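Local structure of pectinesterase A (Erwinia chrysanthemi, 2NTP) at residues Val234-Tyr239 with Met272-Tyr277; Asp167-Gly172 with Asp189-Tyr194; Leu220-Ser225 with Gly263-Leu268; Phe267-Met272 with Glu303-Gly308. The protein hydrolyses the methyl esters of pectin galacturonosyl residues, releasing methanol in the first step of plant-tissue maceration and soft rot. All coordinates share one frame; numbering follows the deposited sequence.

Contact 1: residues Val234-Tyr239 with Met272-Tyr277; sequences VPAKSY and MDNHIY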
loop_
_atom_site.group_PDB
_atom_site.type_symbol
_atom_site.label_atom_id
_atom_site.label_comp_id
_atom_site.label_asym_id
_atom_site.label_seq_id
_atom_site.Cartn_x
_atom_site.Cartn_y
_atom_site.Cartn_z
ATOM N N VAL A 234 -18.392 -10.545 2.237
ATOM C CA VAL A 234 -17.117 -10.804 2.907
ATOM C C VAL A 234 -17.424 -11.480 4.253
ATOM O O VAL A 234 -18.010 -10.852 5.144
ATOM C CB VAL A 234 -16.296 -9.507 3.119
ATOM C CG1 VAL A 234 -14.995 -9.814 3.864
ATOM C CG2 VAL A 234 -15.993 -8.830 1.779
ATOM N N PRO A 235 -17.045 -12.766 4.401
ATOM C CA PRO A 235 -17.430 -13.540 5.580
ATOM C C PRO A 235 -16.845 -13.033 6.895
ATOM O O PRO A 235 -15.804 -12.371 6.918
ATOM C CB PRO A 235 -16.892 -14.949 5.275
ATOM C CG PRO A 235 -16.707 -14.974 3.779
ATOM C CD PRO A 235 -16.255 -13.582 3.461
ATOM N N ALA A 236 -17.526 -13.348 7.992
ATOM C CA ALA A 236 -16.957 -13.106 9.306
ATOM C C ALA A 236 -15.683 -13.936 9.445
ATOM O O ALA A 236 -15.599 -15.050 8.919
ATOM C CB ALA A 236 -17.954 -13.471 10.393
ATOM N N LYS A 237 -14.689 -13.372 10.130
ATOM C CA LYS A 237 -13.427 -14.065 10.436
ATOM C C LYS A 237 -12.698 -14.593 9.193
ATOM O O LYS A 237 -12.180 -15.715 9.191
ATOM C CB LYS A 237 -13.660 -15.175 11.472
ATOM C CG LYS A 237 -14.188 -14.643 12.792
ATOM C CD LYS A 237 -14.223 -15.715 13.871
ATOM C CE LYS A 237 -14.846 -15.174 15.151
ATOM N NZ LYS A 237 -14.060 -14.063 15.769
ATOM N N SER A 238 -12.661 -13.764 8.151
ATOM C CA SER A 238 -12.043 -14.119 6.865
ATOM C C SER A 238 -10.737 -13.369 6.600
ATOM O O SER A 238 -9.983 -13.741 5.700
ATOM C CB SER A 238 -13.019 -13.867 5.706
ATOM O OG SER A 238 -13.409 -12.506 5.659
ATOM N N TYR A 239 -10.479 -12.321 7.384
ATOM C CA TYR A 239 -9.313 -11.450 7.178
ATOM C C TYR A 239 -8.391 -11.334 8.387
ATOM O O TYR A 239 -8.846 -11.139 9.515
ATOM C CB TYR A 239 -9.764 -10.051 6.751
ATOM C CG TYR A 239 -9.849 -9.886 5.255
ATOM C CD1 TYR A 239 -10.979 -10.306 4.546
ATOM C CD2 TYR A 239 -8.790 -9.327 4.541
ATOM C CE1 TYR A 239 -11.053 -10.160 3.168
ATOM C CE2 TYR A 239 -8.855 -9.181 3.167
ATOM C CZ TYR A 239 -9.983 -9.602 2.484
ATOM O OH TYR A 239 -10.036 -9.455 1.121
ATOM N N MET A 272 -13.073 -1.971 13.672
ATOM C CA MET A 272 -12.897 -3.201 12.910
ATOM C C MET A 272 -14.215 -3.937 12.843
ATOM O O MET A 272 -14.816 -4.221 13.881
ATOM C CB MET A 272 -11.855 -4.104 13.573
ATOM C CG MET A 272 -10.472 -3.507 13.675
ATOM S SD MET A 272 -9.376 -4.496 14.692
ATOM C CE MET A 272 -7.888 -3.511 14.556
ATOM N N ASP A 273 -14.662 -4.255 11.632
ATOM C CA ASP A 273 -15.827 -5.121 11.469
ATOM C C ASP A 273 -15.448 -6.581 11.717
ATOM O O ASP A 273 -14.262 -6.915 11.859
ATOM C CB ASP A 273 -16.468 -4.943 10.091
ATOM C CG ASP A 273 -17.963 -5.271 10.088
ATOM O OD1 ASP A 273 -18.500 -5.775 11.111
ATOM O OD2 ASP A 273 -18.610 -5.018 9.053
ATOM N N ASN A 274 -16.455 -7.454 11.774
ATOM C CA ASN A 274 -16.226 -8.832 12.201
ATOM C C ASN A 274 -15.598 -9.753 11.154
ATOM O O ASN A 274 -15.449 -10.942 11.404
ATOM C CB ASN A 274 -17.507 -9.459 12.798
ATOM C CG ASN A 274 -18.520 -9.861 11.746
ATOM O OD1 ASN A 274 -18.310 -9.679 10.548
ATOM N ND2 ASN A 274 -19.637 -10.428 12.197
ATOM N N HIS A 275 -15.219 -9.207 9.998
ATOM C CA HIS A 275 -14.432 -9.979 9.029
ATOM C C HIS A 275 -13.025 -10.275 9.576
ATOM O O HIS A 275 -12.359 -11.216 9.138
ATOM C CB HIS A 275 -14.393 -9.287 7.653
ATOM C CG HIS A 275 -13.711 -7.951 7.649
ATOM N ND1 HIS A 275 -14.200 -6.853 8.327
ATOM C CD2 HIS A 275 -12.591 -7.530 7.013
ATOM C CE1 HIS A 275 -13.401 -5.820 8.123
ATOM N NE2 HIS A 275 -12.416 -6.206 7.331
ATOM N N ILE A 276 -12.601 -9.488 10.561
ATOM C CA ILE A 276 -11.290 -9.638 11.191
ATOM C C ILE A 276 -11.291 -10.777 12.217
ATOM O O ILE A 276 -12.146 -10.808 13.116
ATOM C CB ILE A 276 -10.850 -8.314 11.890
ATOM C CG1 ILE A 276 -10.685 -7.166 10.878
ATOM C CG2 ILE A 276 -9.568 -8.525 12.713
ATOM C CD1 ILE A 276 -9.688 -7.440 9.730
ATOM N N TYR A 277 -10.335 -11.699 12.086
ATOM C CA TYR A 277 -10.170 -12.792 13.059
ATOM C C TYR A 277 -8.983 -12.604 14.008
ATOM O O TYR A 277 -8.915 -13.256 15.059
ATOM C CB TYR A 277 -10.100 -14.165 12.366
ATOM C CG TYR A 277 -8.950 -14.340 11.395
ATOM C CD1 TYR A 277 -7.646 -14.572 11.845
ATOM C CD2 TYR A 277 -9.169 -14.292 10.020
ATOM C CE1 TYR A 277 -6.589 -14.730 10.943
ATOM C CE2 TYR A 277 -8.118 -14.454 9.111
ATOM C CZ TYR A 277 -6.838 -14.672 9.580
ATOM O OH TYR A 277 -5.807 -14.828 8.682
HETATM O O HOH W 1 -13.802 -11.345 15.154
#
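His275 turns the edge of its imidazole toward the phenol face of Tyr239, an offset edge-to-face pair with ring planes at 69°; its CD2 comes within 3.8 Å of Tyr239 CB. The pair sits where two successive coils of the right-handed parallel beta-helix, the pectinesterase fold, lie side by side. A type II turn, Pro235 to Ser238, runs into the strand that begins at Tyr239, and a type I turn, Asp273 to Ile276, leads into the strand 276-278. With chi1 at 64°, the imidazole of His275 stands between its own backbone N and carbonyl carbon, and Val234 CG1 lies alongside its CB. The turns are locked through their backbones: Lys237 N donates in the carbonyl plane to Asn274 O, while His275 O takes Tyr239 N at 2.8 Å and, weakly, Ser238 N. Inside the first turn, Ser238 OG reaches back to Pro235 O. Beyond it the parallel bridge of Tyr239 with Ile276 starts, and Tyr277 N bonds to Tyr239 O. The phenol of Tyr277 lies flat against that same carbonyl, near the substrate-binding Tyr206, while its hydroxyl bonds to Asp280. The hydroxyl of Tyr239 goes to Arg193 O. On the exposed side Lys237, bent at chi4, sends NZ to a water, 2.8 Å away, that also donates to Ile276 O at 2.7 Å.

Contact 2: residues Asp167-Gly172 with Asp189-Tyr194; sequences DCRISG and DLVSRY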
loop_
_atom_site.group_PDB
_atom_site.type_symbol
_atom_site.label_atom_id
_atom_site.label_comp_id
_atom_site.label_asym_id
_atom_site.label_seq_id
_atom_site.Cartn_x
_atom_site.Cartn_y
_atom_site.Cartn_z
ATOM N N ASP A 167 -6.798 10.698 5.545
ATOM C CA ASP A 167 -8.137 10.806 4.948
ATOM C C ASP A 167 -8.207 9.977 3.671
ATOM O O ASP A 167 -8.680 10.438 2.626
ATOM C CB ASP A 167 -8.516 12.274 4.671
ATOM C CG ASP A 167 -8.374 13.167 5.896
ATOM O OD1 ASP A 167 -8.400 12.665 7.042
ATOM O OD2 ASP A 167 -8.236 14.395 5.707
ATOM N N CYS A 168 -7.738 8.740 3.776
ATOM C CA CYS A 168 -7.490 7.929 2.606
ATOM C C CYS A 168 -8.417 6.719 2.522
ATOM O O CYS A 168 -9.068 6.353 3.501
ATOM C CB CYS A 168 -6.011 7.523 2.566
ATOM S SG CYS A 168 -5.520 6.084 3.549
ATOM N N ARG A 169 -8.503 6.137 1.329
ATOM C CA ARG A 169 -9.151 4.841 1.146
ATOM C C ARG A 169 -8.132 3.902 0.534
ATOM O O ARG A 169 -7.444 4.264 -0.419
ATOM C CB ARG A 169 -10.389 4.952 0.243
ATOM C CG ARG A 169 -11.256 3.675 0.182
ATOM C CD ARG A 169 -12.275 3.776 -0.955
ATOM N NE ARG A 169 -13.233 2.662 -1.020
ATOM C CZ ARG A 169 -13.098 1.574 -1.781
ATOM N NH1 ARG A 169 -12.019 1.399 -2.542
ATOM N NH2 ARG A 169 -14.044 0.637 -1.762
ATOM N N ILE A 170 -8.004 2.707 1.107
ATOM C CA ILE A 170 -7.129 1.677 0.542
ATOM C C ILE A 170 -7.891 0.359 0.526
ATOM O O ILE A 170 -8.393 -0.077 1.558
ATOM C CB ILE A 170 -5.802 1.517 1.338
ATOM C CG1 ILE A 170 -5.071 2.865 1.461
ATOM C CG2 ILE A 170 -4.909 0.460 0.670
ATOM C CD1 ILE A 170 -3.851 2.865 2.389
ATOM N N SER A 171 -7.987 -0.257 -0.649
ATOM C CA SER A 171 -8.703 -1.516 -0.803
ATOM C C SER A 171 -7.770 -2.616 -1.276
ATOM O O SER A 171 -6.763 -2.350 -1.943
ATOM C CB SER A 171 -9.863 -1.365 -1.794
ATOM O OG SER A 171 -9.397 -1.275 -3.125
ATOM N N GLY A 172 -8.121 -3.854 -0.938
ATOM C CA GLY A 172 -7.346 -5.006 -1.374
ATOM C C GLY A 172 -7.738 -6.304 -0.700
ATOM O O GLY A 172 -8.729 -6.377 0.036
ATOM N N ASP A 189 -9.935 4.599 5.500
ATOM C CA ASP A 189 -10.780 3.422 5.363
ATOM C C ASP A 189 -9.969 2.328 4.692
ATOM O O ASP A 189 -9.536 2.481 3.549
ATOM C CB ASP A 189 -12.017 3.727 4.521
ATOM C CG ASP A 189 -13.102 4.440 5.304
ATOM O OD1 ASP A 189 -12.901 4.714 6.500
ATOM O OD2 ASP A 189 -14.158 4.728 4.713
ATOM N N LEU A 190 -9.763 1.233 5.409
ATOM C CA LEU A 190 -9.045 0.086 4.865
ATOM C C LEU A 190 -10.077 -0.973 4.519
ATOM O O LEU A 190 -10.738 -1.522 5.409
ATOM C CB LEU A 190 -8.007 -0.436 5.867
ATOM C CG LEU A 190 -6.992 0.591 6.407
ATOM C CD1 LEU A 190 -5.981 -0.085 7.322
ATOM C CD2 LEU A 190 -6.266 1.355 5.291
ATOM N N VAL A 191 -10.220 -1.235 3.222
ATOM C CA VAL A 191 -11.360 -1.978 2.689
ATOM C C VAL A 191 -10.961 -3.384 2.240
ATOM O O VAL A 191 -10.260 -3.548 1.240
ATOM C CB VAL A 191 -12.040 -1.199 1.523
ATOM C CG1 VAL A 191 -13.291 -1.921 1.035
ATOM C CG2 VAL A 191 -12.376 0.241 1.952
ATOM N N SER A 192 -11.412 -4.388 2.995
ATOM C CA SER A 192 -11.158 -5.796 2.675
ATOM C C SER A 192 -12.149 -6.277 1.625
ATOM O O SER A 192 -13.370 -6.177 1.815
ATOM C CB SER A 192 -11.285 -6.663 3.926
ATOM O OG SER A 192 -10.243 -6.412 4.842
ATOM N N ARG A 193 -11.622 -6.824 0.537
ATOM C CA ARG A 193 -12.438 -7.135 -0.632
ATOM C C ARG A 193 -12.912 -8.582 -0.687
ATOM O O ARG A 193 -12.269 -9.502 -0.157
ATOM C CB ARG A 193 -11.699 -6.741 -1.917
ATOM C CG ARG A 193 -11.281 -5.266 -1.937
ATOM C CD ARG A 193 -10.706 -4.855 -3.284
ATOM N NE ARG A 193 -11.750 -4.603 -4.283
ATOM C CZ ARG A 193 -11.523 -4.083 -5.487
ATOM N NH1 ARG A 193 -10.287 -3.761 -5.853
ATOM N NH2 ARG A 193 -12.536 -3.882 -6.324
ATOM N N TYR A 194 -14.050 -8.768 -1.345
ATOM C CA TYR A 194 -14.647 -10.082 -1.527
ATOM C C TYR A 194 -13.789 -10.977 -2.427
ATOM O O TYR A 194 -13.279 -10.534 -3.461
ATOM C CB TYR A 194 -16.050 -9.924 -2.112
ATOM C CG TYR A 194 -16.709 -11.238 -2.456
ATOM C CD1 TYR A 194 -17.161 -12.098 -1.449
ATOM C CD2 TYR A 194 -16.872 -11.627 -3.780
ATOM C CE1 TYR A 194 -17.763 -13.312 -1.759
ATOM C CE2 TYR A 194 -17.474 -12.840 -4.098
ATOM C CZ TYR A 194 -17.913 -13.675 -3.082
ATOM O OH TYR A 194 -18.511 -14.882 -3.388
#
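Ile170 and Leu190 lie side by side, pointing the same way into the fully buried side of the contact: Leu190 CD2 comes up against Ile170 CB at 4.0 Å and also meets its CD1. Ile170 CG1 and Leu190 CG are both anti to the carbonyl carbon. Between the backbones five hydrogen bonds follow in regular alternation, the shortest being Val191 N to Ile170 O at 2.7 Å, with an N-H...O angle of 170°. The strands 169-172 and 189-192 run parallel, 15° apart; they belong to adjacent coils and neighbour each other in one sheet of the right-handed parallel beta-helix typical of pectinesterases. Just before them, Cys168 is tied to Cys188 by a disulfide, so the two coils are also joined covalently.

On the other face Ser171 and Val191 are still buried, but Arg169 and Asp189 are partly open to solvent. Arg169, its CG anti to the backbone N and its chain extended as far as NE, lays its guanidinium across Val191, whose CG2 sits 3.8 Å above the plane toward the rim. Arg169 and Asp189 do not pair across the strands: NE and OD2 stay 6.2 Å apart, and Asp189 OD1 instead makes a salt bridge with Arg226. Farther along, chi1 of Arg193 (-56°, CG anti to the carbonyl carbon) rests CG on Gly172 O at 3.4 Å, and CD packs beside Ser171 OG. A bend at chi3 then turns NE and the guanidinium, which is engaged elsewhere, in a salt bridge to Glu230 and a cation-pi contact with Tyr152.

Contact 3: residues Leu220-Ser225 with Gly263-Leu268; sequences LVITNS and GQTVFL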
loop_
_atom_site.group_PDB
_atom_site.type_symbol
_atom_site.label_atom_id
_atom_site.label_comp_id
_atom_site.label_asym_id
_atom_site.label_seq_id
_atom_site.Cartn_x
_atom_site.Cartn_y
_atom_site.Cartn_z
ATOM N N LEU A 220 4.408 -0.257 10.126
ATOM C CA LEU A 220 3.073 0.171 9.706
ATOM C C LEU A 220 2.263 0.552 10.932
ATOM O O LEU A 220 2.030 -0.283 11.813
ATOM C CB LEU A 220 2.374 -0.938 8.913
ATOM C CG LEU A 220 3.220 -1.615 7.822
ATOM C CD1 LEU A 220 2.459 -2.768 7.198
ATOM C CD2 LEU A 220 3.665 -0.619 6.754
ATOM N N VAL A 221 1.848 1.816 10.987
ATOM C CA VAL A 221 1.113 2.345 12.136
ATOM C C VAL A 221 -0.212 2.913 11.642
ATOM O O VAL A 221 -0.237 3.850 10.834
ATOM C CB VAL A 221 1.938 3.408 12.909
ATOM C CG1 VAL A 221 1.172 3.908 14.141
ATOM C CG2 VAL A 221 3.308 2.838 13.324
ATOM N N ILE A 222 -1.309 2.325 12.112
ATOM C CA ILE A 222 -2.649 2.697 11.649
ATOM C C ILE A 222 -3.428 3.330 12.802
ATOM O O ILE A 222 -3.652 2.685 13.829
ATOM C CB ILE A 222 -3.414 1.472 11.064
ATOM C CG1 ILE A 222 -2.724 0.947 9.800
ATOM C CG2 ILE A 222 -4.859 1.839 10.716
ATOM C CD1 ILE A 222 -1.814 -0.244 10.035
ATOM N N THR A 223 -3.827 4.589 12.631
ATOM C CA THR A 223 -4.468 5.349 13.715
ATOM C C THR A 223 -5.809 5.942 13.293
ATOM O O THR A 223 -5.957 6.418 12.164
ATOM C CB THR A 223 -3.556 6.504 14.248
ATOM O OG1 THR A 223 -3.350 7.487 13.224
ATOM C CG2 THR A 223 -2.209 5.977 14.714
ATOM N N ASN A 224 -6.776 5.918 14.211
ATOM C CA ASN A 224 -8.056 6.610 14.020
ATOM C C ASN A 224 -8.707 6.252 12.687
ATOM O O ASN A 224 -9.250 7.112 11.989
ATOM C CB ASN A 224 -7.862 8.128 14.131
ATOM C CG ASN A 224 -7.077 8.534 15.374
ATOM O OD1 ASN A 224 -6.067 9.245 15.283
ATOM N ND2 ASN A 224 -7.530 8.086 16.535
ATOM N N SER A 225 -8.652 4.970 12.344
ATOM C CA SER A 225 -9.098 4.511 11.040
ATOM C C SER A 225 -10.274 3.548 11.141
ATOM O O SER A 225 -10.796 3.292 12.229
ATOM C CB SER A 225 -7.924 3.875 10.289
ATOM O OG SER A 225 -6.999 4.875 9.898
ATOM N N GLY A 263 8.424 -7.824 11.187
ATOM C CA GLY A 263 7.552 -6.698 10.870
ATOM C C GLY A 263 6.750 -6.150 12.027
ATOM O O GLY A 263 6.440 -6.871 12.977
ATOM N N GLN A 264 6.432 -4.861 11.937
ATOM C CA GLN A 264 5.572 -4.199 12.908
ATOM C C GLN A 264 4.299 -3.695 12.244
ATOM O O GLN A 264 4.361 -3.000 11.232
ATOM C CB GLN A 264 6.299 -3.028 13.584
ATOM C CG GLN A 264 5.427 -2.255 14.582
ATOM C CD GLN A 264 6.044 -0.934 14.994
ATOM O OE1 GLN A 264 5.859 0.090 14.331
ATOM N NE2 GLN A 264 6.783 -0.950 16.103
ATOM N N THR A 265 3.157 -4.063 12.819
ATOM C CA THR A 265 1.885 -3.418 12.508
ATOM C C THR A 265 1.214 -3.094 13.829
ATOM O O THR A 265 1.004 -3.988 14.660
ATOM C CB THR A 265 0.942 -4.315 11.677
ATOM O OG1 THR A 265 1.558 -4.628 10.425
ATOM C CG2 THR A 265 -0.372 -3.596 11.408
ATOM N N VAL A 266 0.901 -1.814 14.021
ATOM C CA VAL A 266 0.202 -1.365 15.224
ATOM C C VAL A 266 -1.072 -0.623 14.833
ATOM O O VAL A 266 -1.032 0.297 14.006
ATOM C CB VAL A 266 1.098 -0.469 16.111
ATOM C CG1 VAL A 266 0.350 -0.059 17.374
ATOM C CG2 VAL A 266 2.391 -1.198 16.479
ATOM N N PHE A 267 -2.193 -1.053 15.413
ATOM C CA PHE A 267 -3.485 -0.388 15.245
ATOM C C PHE A 267 -3.814 0.369 16.520
ATOM O O PHE A 267 -3.802 -0.213 17.605
ATOM C CB PHE A 267 -4.601 -1.401 14.975
ATOM C CG PHE A 267 -4.525 -2.050 13.624
ATOM C CD1 PHE A 267 -3.810 -3.232 13.443
ATOM C CD2 PHE A 267 -5.184 -1.490 12.526
ATOM C CE1 PHE A 267 -3.739 -3.838 12.192
ATOM C CE2 PHE A 267 -5.118 -2.091 11.272
ATOM C CZ PHE A 267 -4.394 -3.268 11.106
ATOM N N LEU A 268 -4.120 1.657 16.384
ATOM C CA LEU A 268 -4.571 2.457 17.525
ATOM C C LEU A 268 -5.897 3.147 17.236
ATOM O O LEU A 268 -6.061 3.760 16.180
ATOM C CB LEU A 268 -3.523 3.493 17.937
ATOM C CG LEU A 268 -2.113 2.990 18.257
ATOM C CD1 LEU A 268 -1.201 3.248 17.064
ATOM C CD2 LEU A 268 -1.575 3.676 19.501
#
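Leu268 O is gripped by three groups: Asn224 N donates to it almost along the C=O axis at 3.0 Å, Thr270 OG1 donates from above the carbonyl plane at 3.0 Å, and Thr223 CA makes a CA-H...O contact at 3.3 Å. The pairing of an N-H with a CA-H recurs on Leu220 O, Val266 O and Ile222 O along strands 220-223 and 264-268, neighbouring parallel strands of the right-handed beta-helix whose directions differ by 10°. Straightest of the five backbone bonds is Ile222 N to Val266 O, with an N-H...O angle of 179°. Bridged residues put their side chains on the same face, and each side of the sheet acquires its own packing. On the side of Leu220, Ile222, Thr265 and Phe267, Ile222 lies beside the ring of Phe267 and curls over it. Ile222 CB touches Phe267 CD2 at 3.7 Å, whereas chi2 of 98°, away from a staggered value, carries Ile222 CD1 above the face of the Phe267 ring, 4.3 Å from the centroid in a CH-pi contact. That methyl also meets Thr265 CG2, while Thr265 OG1 bonds to Thr208 OG1 on another strand. Across the sheet, Gln264 stretches out alongside Val221 and binds Gly219 N through OE1. Thr223 and Asn224 both turn polar atoms to Asn186, and Leu268 CD1, placed by an unstaggered chi2, wedges against Thr223 CG2 at 3.7 Å and Val221 CG1 at 3.8 Å.

Contact 4: residues Phe267-Met272 with Glu303-Gly308; sequences FLNTSM and EYKSYG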
loop_
_atom_site.group_PDB
_atom_site.type_symbol
_atom_site.label_atom_id
_atom_site.label_comp_id
_atom_site.label_asym_id
_atom_site.label_seq_id
_atom_site.Cartn_x
_atom_site.Cartn_y
_atom_site.Cartn_z
ATOM N N PHE A 267 -2.193 -1.053 15.413
ATOM C CA PHE A 267 -3.485 -0.388 15.245
ATOM C C PHE A 267 -3.814 0.369 16.520
ATOM O O PHE A 267 -3.802 -0.213 17.605
ATOM C CB PHE A 267 -4.601 -1.401 14.975
ATOM C CG PHE A 267 -4.525 -2.050 13.624
ATOM C CD1 PHE A 267 -3.810 -3.232 13.443
ATOM C CD2 PHE A 267 -5.184 -1.490 12.526
ATOM C CE1 PHE A 267 -3.739 -3.838 12.192
ATOM C CE2 PHE A 267 -5.118 -2.091 11.272
ATOM C CZ PHE A 267 -4.394 -3.268 11.106
ATOM N N LEU A 268 -4.120 1.657 16.384
ATOM C CA LEU A 268 -4.571 2.457 17.525
ATOM C C LEU A 268 -5.897 3.147 17.236
ATOM O O LEU A 268 -6.061 3.760 16.180
ATOM C CB LEU A 268 -3.523 3.493 17.937
ATOM C CG LEU A 268 -2.113 2.990 18.257
ATOM C CD1 LEU A 268 -1.201 3.248 17.064
ATOM C CD2 LEU A 268 -1.575 3.676 19.501
ATOM N N ASN A 269 -6.835 3.036 18.178
ATOM C CA ASN A 269 -8.137 3.715 18.085
ATOM C C ASN A 269 -8.825 3.496 16.732
ATOM O O ASN A 269 -9.332 4.438 16.107
ATOM C CB ASN A 269 -7.971 5.214 18.378
ATOM C CG ASN A 269 -7.379 5.480 19.758
ATOM O OD1 ASN A 269 -6.273 6.020 19.884
ATOM N ND2 ASN A 269 -8.111 5.094 20.798
ATOM N N THR A 270 -8.845 2.241 16.294
ATOM C CA THR A 270 -9.336 1.889 14.967
ATOM C C THR A 270 -10.539 0.947 15.048
ATOM O O THR A 270 -10.535 -0.004 15.825
ATOM C CB THR A 270 -8.180 1.309 14.109
ATOM O OG1 THR A 270 -7.295 2.376 13.760
ATOM C CG2 THR A 270 -8.688 0.651 12.828
ATOM N N SER A 271 -11.571 1.233 14.257
ATOM C CA SER A 271 -12.748 0.366 14.209
ATOM C C SER A 271 -12.481 -0.838 13.315
ATOM O O SER A 271 -11.748 -0.744 12.331
ATOM C CB SER A 271 -13.992 1.118 13.736
ATOM O OG SER A 271 -13.881 1.520 12.392
ATOM N N MET A 272 -13.073 -1.971 13.672
ATOM C CA MET A 272 -12.897 -3.201 12.910
ATOM C C MET A 272 -14.215 -3.937 12.843
ATOM O O MET A 272 -14.816 -4.221 13.881
ATOM C CB MET A 272 -11.855 -4.104 13.573
ATOM C CG MET A 272 -10.472 -3.507 13.675
ATOM S SD MET A 272 -9.376 -4.496 14.692
ATOM C CE MET A 272 -7.888 -3.511 14.556
ATOM N N GLU A 303 -2.343 -3.919 19.180
ATOM C CA GLU A 303 -3.516 -3.063 19.089
ATOM C C GLU A 303 -3.633 -2.177 20.323
ATOM O O GLU A 303 -3.101 -2.497 21.389
ATOM C CB GLU A 303 -4.790 -3.894 18.964
ATOM C CG GLU A 303 -4.978 -4.569 17.625
ATOM C CD GLU A 303 -6.113 -5.563 17.665
ATOM O OE1 GLU A 303 -5.854 -6.741 17.976
ATOM O OE2 GLU A 303 -7.265 -5.157 17.410
ATOM N N TYR A 304 -4.348 -1.072 20.166
ATOM C CA TYR A 304 -4.682 -0.207 21.279
ATOM C C TYR A 304 -6.083 0.336 21.052
ATOM O O TYR A 304 -6.333 1.036 20.078
ATOM C CB TYR A 304 -3.670 0.934 21.407
ATOM C CG TYR A 304 -3.966 1.886 22.551
ATOM C CD1 TYR A 304 -3.709 1.524 23.874
ATOM C CD2 TYR A 304 -4.500 3.151 22.305
ATOM C CE1 TYR A 304 -3.976 2.400 24.924
ATOM C CE2 TYR A 304 -4.769 4.038 23.348
ATOM C CZ TYR A 304 -4.506 3.655 24.653
ATOM O OH TYR A 304 -4.776 4.531 25.683
ATOM N N LYS A 305 -6.993 -0.034 21.947
ATOM C CA LYS A 305 -8.373 0.454 21.942
ATOM C C LYS A 305 -9.087 0.299 20.592
ATOM O O LYS A 305 -9.761 1.217 20.117
ATOM C CB LYS A 305 -8.439 1.894 22.480
ATOM C CG LYS A 305 -7.929 1.991 23.913
ATOM C CD LYS A 305 -8.184 3.343 24.543
ATOM C CE LYS A 305 -7.900 3.278 26.039
ATOM N NZ LYS A 305 -8.194 4.561 26.744
ATOM N N SER A 306 -8.933 -0.876 19.981
ATOM C CA SER A 306 -9.745 -1.218 18.824
ATOM C C SER A 306 -11.209 -1.273 19.260
ATOM O O SER A 306 -11.512 -1.520 20.429
ATOM C CB SER A 306 -9.315 -2.553 18.219
ATOM O OG SER A 306 -7.973 -2.509 17.771
ATOM N N TYR A 307 -12.113 -1.017 18.326
ATOM C CA TYR A 307 -13.540 -1.136 18.609
ATOM C C TYR A 307 -14.268 -1.706 17.393
ATOM O O TYR A 307 -13.647 -1.956 16.358
ATOM C CB TYR A 307 -14.126 0.199 19.104
ATOM C CG TYR A 307 -14.050 1.345 18.122
ATOM C CD1 TYR A 307 -12.842 2.011 17.884
ATOM C CD2 TYR A 307 -15.188 1.784 17.452
ATOM C CE1 TYR A 307 -12.769 3.072 16.980
ATOM C CE2 TYR A 307 -15.131 2.849 16.557
ATOM C CZ TYR A 307 -13.918 3.485 16.324
ATOM O OH TYR A 307 -13.860 4.531 15.423
ATOM N N GLY A 308 -15.567 -1.948 17.528
ATOM C CA GLY A 308 -16.324 -2.651 16.487
ATOM C C GLY A 308 -16.254 -4.155 16.671
ATOM O O GLY A 308 -15.441 -4.654 17.453
HETATM O O HOH W 2 -11.434 5.114 14.300
HETATM O O HOH W 3 -10.582 3.887 20.582
HETATM O O HOH W 4 -7.114 0.046 17.253
#
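Glu303 opens the second segment, extended beyond CG so that its carboxylate meets the thioether of Met272 tip to tip, OE2 lying 3.4 Å from the methyl CE. OE1 carries a salt bridge to Arg317. Next, Tyr304 donates its N to Phe267 O, while its own carbonyl accepts Asn269 N at 2.8 Å, pairing edge strand 300-304 in parallel with strand 264-268 of the beta-helix. Tyr304 CB packs on Leu268 CD2, and its hydroxyl bonds to Asp322. At Lys305 the chain turns; Asn269 ND2 lies beside CB, and one water bridges ND2 to Lys305 O. Ser306 OG follows, donating to the anti lone pair of Glu303 OE2 and accepting a hydrogen bond from a water that also joins Thr270 N and Tyr304 O. Tyr307 N then bonds to Thr270 O, and Tyr307 O takes Met272 N at 2.7 Å. The ring of Tyr307 lies over Ser271, whose CB is 3.7 Å from the ring centroid, a CH-pi contact. Gly308 ends the walk, its CA against Met272 O. With Arg317 on one oxygen and Ser306 on the other, the buried carboxylate of Glu303 is probably kept ionised even with a thioether against it.

Overall arrangement
All four contacts join successive coils of one beta-helix. Contacts 3 and 4 share Phe267 and Leu268 on strand 264-268, with centres about 9 Å apart, and Ser225 O meets Ser271 N at 3.0 Å between them. Met272 belongs to both contact 4 and contact 1, and its CE packs on Phe267 CG of contact 3. Contact 2 meets contact 1 at Tyr239 OH and Arg193 O, 2.6 Å apart, and contact 3 where Leu190 CD1 touches Ile222 CG2. The substrate cleft runs closest to contact 1, where the Tyr277 side chain is about 8 Å from a bound galacturonate; in contact 2, Gly172 lies about 7 Å from the side chain of Gln153, the transition-state stabiliser.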